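Local coordinates for SRPBCC family protein (Bacillus thuringiensis serovar konkukian, PDB 3F08), which is of unknown function but belongs to the polyketide cyclase/dehydrase and lipid transport family, whose helix-grip fold suggests binding of a hydrophobic ligand, at the interface of chains A and B. Numbering follows the deposited sequence. Chains: chain A/B, uncharacterized protein Q6HG14.

Contact 1: the interface of chains A and B. Residues chain A 41, 44; chain B 18-19, 22-23, 63, 65.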
loop_
_atom_site.group_PDB
_atom_site.type_symbol
_atom_site.label_atom_id
_atom_site.label_comp_id
_atom_site.label_asym_id
_atom_site.label_seq_id
_atom_site.Cartn_x
_atom_site.Cartn_y
_atom_site.Cartn_z
ATOM N N GLU A 41 -1.705 -0.442 11.759
ATOM C CA GLU A 41 -2.585 -1.225 10.899
ATOM C C GLU A 41 -1.853 -1.946 9.766
ATOM O O GLU A 41 -2.358 -2.028 8.645
ATOM C CB GLU A 41 -3.661 -0.303 10.326
ATOM C CG GLU A 41 -4.481 0.351 11.419
ATOM C CD GLU A 41 -5.279 -0.678 12.191
ATOM O OE1 GLU A 41 -6.333 -1.092 11.673
ATOM O OE2 GLU A 41 -4.850 -1.087 13.297
ATOM N N ARG A 44 -1.265 0.419 6.747
ATOM C CA ARG A 44 -2.402 1.082 6.110
ATOM C C ARG A 44 -2.678 2.488 6.612
ATOM O O ARG A 44 -3.338 3.269 5.931
ATOM C CB ARG A 44 -3.674 0.244 6.287
ATOM C CG ARG A 44 -3.708 -1.018 5.431
ATOM C CD ARG A 44 -4.925 -1.876 5.751
ATOM N NE ARG A 44 -4.761 -2.573 7.024
ATOM C CZ ARG A 44 -5.641 -3.439 7.517
ATOM N NH1 ARG A 44 -6.758 -3.706 6.851
ATOM N NH2 ARG A 44 -5.385 -4.072 8.654
ATOM N N TRP B 18 -11.126 -8.281 6.209
ATOM C CA TRP B 18 -10.205 -7.318 5.615
ATOM C C TRP B 18 -9.451 -6.561 6.714
ATOM O O TRP B 18 -8.291 -6.196 6.538
ATOM C CB TRP B 18 -10.946 -6.340 4.699
ATOM C CG TRP B 18 -10.023 -5.329 4.068
ATOM C CD1 TRP B 18 -9.975 -3.987 4.322
ATOM C CD2 TRP B 18 -8.985 -5.593 3.106
ATOM N NE1 TRP B 18 -8.969 -3.398 3.580
ATOM C CE2 TRP B 18 -8.347 -4.361 2.827
ATOM C CE3 TRP B 18 -8.531 -6.749 2.458
ATOM C CZ2 TRP B 18 -7.278 -4.252 1.922
ATOM C CZ3 TRP B 18 -7.460 -6.641 1.551
ATOM C CH2 TRP B 18 -6.850 -5.397 1.297
ATOM N N GLN B 19 -10.100 -6.339 7.852
ATOM C CA GLN B 19 -9.443 -5.650 8.960
ATOM C C GLN B 19 -8.243 -6.492 9.379
ATOM O O GLN B 19 -7.153 -5.978 9.613
ATOM C CB GLN B 19 -10.380 -5.515 10.164
ATOM C CG GLN B 19 -10.574 -4.088 10.680
ATOM C CD GLN B 19 -9.274 -3.324 10.886
ATOM O OE1 GLN B 19 -8.466 -3.647 11.764
ATOM N NE2 GLN B 19 -9.069 -2.301 10.071
ATOM N N GLY B 22 -6.019 -7.246 5.617
ATOM C CA GLY B 22 -5.701 -6.141 4.720
ATOM C C GLY B 22 -4.318 -5.522 4.880
ATOM O O GLY B 22 -3.780 -4.943 3.934
ATOM N N GLY B 23 -3.749 -5.631 6.078
ATOM C CA GLY B 23 -2.434 -5.069 6.332
ATOM C C GLY B 23 -1.347 -5.873 5.654
ATOM O O GLY B 23 -1.263 -7.091 5.826
ATOM N N PHE B 63 -2.702 -1.976 -4.088
ATOM C CA PHE B 63 -3.478 -2.002 -2.866
ATOM C C PHE B 63 -4.727 -1.170 -3.094
ATOM O O PHE B 63 -4.659 -0.081 -3.668
ATOM C CB PHE B 63 -2.673 -1.433 -1.692
ATOM C CG PHE B 63 -3.464 -1.309 -0.418
ATOM C CD1 PHE B 63 -4.259 -0.187 -0.176
ATOM C CD2 PHE B 63 -3.434 -2.327 0.534
ATOM C CE1 PHE B 63 -5.020 -0.080 1.007
ATOM C CE2 PHE B 63 -4.184 -2.236 1.714
ATOM C CZ PHE B 63 -4.978 -1.111 1.952
ATOM N N ASP B 65 -8.077 -0.358 -0.673
ATOM C CA ASP B 65 -8.810 -0.570 0.573
ATOM C C ASP B 65 -10.292 -0.886 0.401
ATOM O O ASP B 65 -10.801 -1.840 0.988
ATOM C CB ASP B 65 -8.655 0.645 1.501
ATOM C CG ASP B 65 -9.119 0.359 2.925
ATOM O OD1 ASP B 65 -8.534 -0.534 3.580
ATOM O OD2 ASP B 65 -10.067 1.026 3.391
HETATM O O HOH W 1 -7.307 -0.693 9.129
#
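At the C-terminal end of helix 14-21 of chain B, A:Arg44 reaches across from the loop residue that follows the 3-10 helix 41-43 of chain A and donates hydrogen bonds to the backbone carbonyls of B:Trp18 and B:Gln19. NH2 of A:Arg44 points at the carbonyl O of B:Gln19, 2.8 Å away and nearly straight at the hydrogen (175°), with that oxygen lying in the guanidinium plane. NH1 of A:Arg44 meets the O of B:Trp18 at 2.9 Å in a more bent bond (135° at the hydrogen), its acceptor tilted away from the same plane. On its own side, NE of A:Arg44 donates to the carbonyl O of A:Glu41 at 2.9 Å, again in plane, so bonds at three nitrogens fix the rotation of the group. The chain is extended at chi2 and turns at chi3 (-75°), which carries the guanidinium out of line with the CB-CG-CD stem and toward the helix end. One face of the guanidinium lies on the backbone of B:Gly22 and B:Gly23, the amide N of B:Gly23 over its centre; side chains are absent there, and the flat group can approach the main chain closely. NH1 of A:Arg44 also sits over the face of the B:Trp18 five-membered ring as a cation-pi contact. The indole is held in turn by NE1, which donates to OD1 of the engineered B:Asp65 from above the carboxylate plane. Lower on the stem, CG of A:Arg44 touches CZ of B:Phe63 at 3.7 Å, with guanidinium and phenyl planes steeply inclined. Over the opposite face of the guanidinium, water 1 joins OE1 of A:Glu41 to NE2 of B:Gln19; the direct NE2-OE1 hydrogen bond is weak. The helix-end carbonyls, probably made more negative by the helix dipole, suit a cationic partner, and the site pins the arginine of one subunit to the other in the deposited dimer.

Contact 2: the interface of chains A and B. Residues chain A 59-61; chain B 63, 65-66.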
loop_
_atom_site.group_PDB
_atom_site.type_symbol
_atom_site.label_atom_id
_atom_site.label_comp_id
_atom_site.label_asym_id
_atom_site.label_seq_id
_atom_site.Cartn_x
_atom_site.Cartn_y
_atom_site.Cartn_z
ATOM N N ARG A 59 -5.116 7.568 6.032
ATOM C CA ARG A 59 -5.269 6.169 5.654
ATOM C C ARG A 59 -4.973 5.926 4.191
ATOM O O ARG A 59 -5.406 6.688 3.326
ATOM C CB ARG A 59 -6.695 5.690 5.970
ATOM C CG ARG A 59 -7.031 4.309 5.424
ATOM C CD ARG A 59 -8.436 3.870 5.842
ATOM N NE ARG A 59 -8.536 3.586 7.280
ATOM C CZ ARG A 59 -8.017 2.510 7.872
ATOM N NH1 ARG A 59 -7.352 1.608 7.159
ATOM N NH2 ARG A 59 -8.191 2.314 9.172
ATOM N N LEU A 60 -4.232 4.859 3.920
ATOM C CA LEU A 60 -3.900 4.495 2.554
ATOM C C LEU A 60 -5.174 3.968 1.900
ATOM O O LEU A 60 -5.798 3.046 2.414
ATOM C CB LEU A 60 -2.822 3.407 2.561
ATOM C CG LEU A 60 -2.359 2.859 1.217
ATOM C CD1 LEU A 60 -1.688 3.973 0.395
ATOM C CD2 LEU A 60 -1.388 1.701 1.467
ATOM N N GLU A 61 -5.564 4.554 0.774
ATOM C CA GLU A 61 -6.779 4.120 0.083
ATOM C C GLU A 61 -6.467 3.270 -1.139
ATOM O O GLU A 61 -7.090 2.230 -1.374
ATOM C CB GLU A 61 -7.602 5.334 -0.344
ATOM C CG GLU A 61 -8.163 6.149 0.817
ATOM C CD GLU A 61 -9.164 5.365 1.651
ATOM O OE1 GLU A 61 -9.795 4.430 1.108
ATOM O OE2 GLU A 61 -9.336 5.697 2.846
ATOM N N PHE B 63 -2.702 -1.976 -4.088
ATOM C CA PHE B 63 -3.478 -2.002 -2.866
ATOM C C PHE B 63 -4.727 -1.170 -3.094
ATOM O O PHE B 63 -4.659 -0.081 -3.668
ATOM C CB PHE B 63 -2.673 -1.433 -1.692
ATOM C CG PHE B 63 -3.464 -1.309 -0.418
ATOM C CD1 PHE B 63 -4.259 -0.187 -0.176
ATOM C CD2 PHE B 63 -3.434 -2.327 0.534
ATOM C CE1 PHE B 63 -5.020 -0.080 1.007
ATOM C CE2 PHE B 63 -4.184 -2.236 1.714
ATOM C CZ PHE B 63 -4.978 -1.111 1.952
ATOM N N ASP B 65 -8.077 -0.358 -0.673
ATOM C CA ASP B 65 -8.810 -0.570 0.573
ATOM C C ASP B 65 -10.292 -0.886 0.401
ATOM O O ASP B 65 -10.801 -1.840 0.988
ATOM C CB ASP B 65 -8.655 0.645 1.501
ATOM C CG ASP B 65 -9.119 0.359 2.925
ATOM O OD1 ASP B 65 -8.534 -0.534 3.580
ATOM O OD2 ASP B 65 -10.067 1.026 3.391
ATOM N N LYS B 66 -10.989 -0.094 -0.404
ATOM C CA LYS B 66 -12.415 -0.316 -0.591
ATOM C C LYS B 66 -12.767 -1.546 -1.426
ATOM O O LYS B 66 -13.837 -2.117 -1.246
ATOM C CB LYS B 66 -13.065 0.942 -1.171
ATOM C CG LYS B 66 -12.907 2.160 -0.259
ATOM C CD LYS B 66 -13.486 1.899 1.132
ATOM C CE LYS B 66 -13.211 3.051 2.109
ATOM N NZ LYS B 66 -11.786 3.119 2.580
HETATM O O HOH W 2 -9.783 2.601 -1.515
#
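The backbone of A:Arg59, A:Leu60 and A:Glu61 runs within strand 55-64, extended at the first two residues and turned at A:Glu61 (psi -45°), whose carbonyl O accepts a hydrogen bond from the amide N of B:Asp65 at 2.9 Å, just beyond the end of the equivalent strand of chain B. Water 2 bonds to the same carbonyl O, to OE1 of A:Glu61 and to the amide N of B:Lys66, so the start of the B:Asp65-B:Lys66 turn is tied to chain A both directly and through solvent. A:Leu60 lays its CD2 methyl over one face of the B:Phe63 ring, toward the rim, with CD2 of A:Leu60 3.8 Å from CD1 of B:Phe63; the two side chains meet at a slant. CG of the leucine stands anti to its main-chain nitrogen (chi1 178°), and this, with the turn at chi2, places CD2 over the phenyl face. The rim of that ring also meets the backbone, CE1 of B:Phe63 coming 3.5 Å from the carbonyl O of A:Leu60. On the polar side, the B:Lys66 chain bends at chi2 and chi4 and curls its ammonium back between two carboxylates, meeting the glutamate on a syn lone pair and the engineered aspartate on an anti lone pair. The shared lysine probably offsets the mutual repulsion of the two acidic groups, OE1 of A:Glu61 and OD2 of B:Asp65 lying 4.1 Å apart. A:Arg59 reaches the same aspartate through its aliphatic stem, with its guanidinium close to parallel to the carboxylate but not bonded to it. In the salt bridges, NZ of B:Lys66 lies 2.8 Å from OE1 of A:Glu61 across the interface and the same distance from OD2 of B:Asp65 within its own chain.

Contact 1 and contact 2 are neighbouring patches of one two-fold symmetric interface, the centres of their C-alpha atoms about 7 Å apart. B:Phe63 and the engineered B:Asp65 belong to both: the phenyl ring has chain A residues from both patches against it, and the aspartate connects the indole of contact 1 with the lysine of contact 2. B:Phe63, near the end of strand 55-64, and B:Asp65, just past it, thus join the two patches. Strand 55-64 of both subunits meets in contact 2, and the two-fold axis repeats each patch with the chains exchanged. Such mutual contacts are compatible with a dimer, although the structure alone does not establish one in solution.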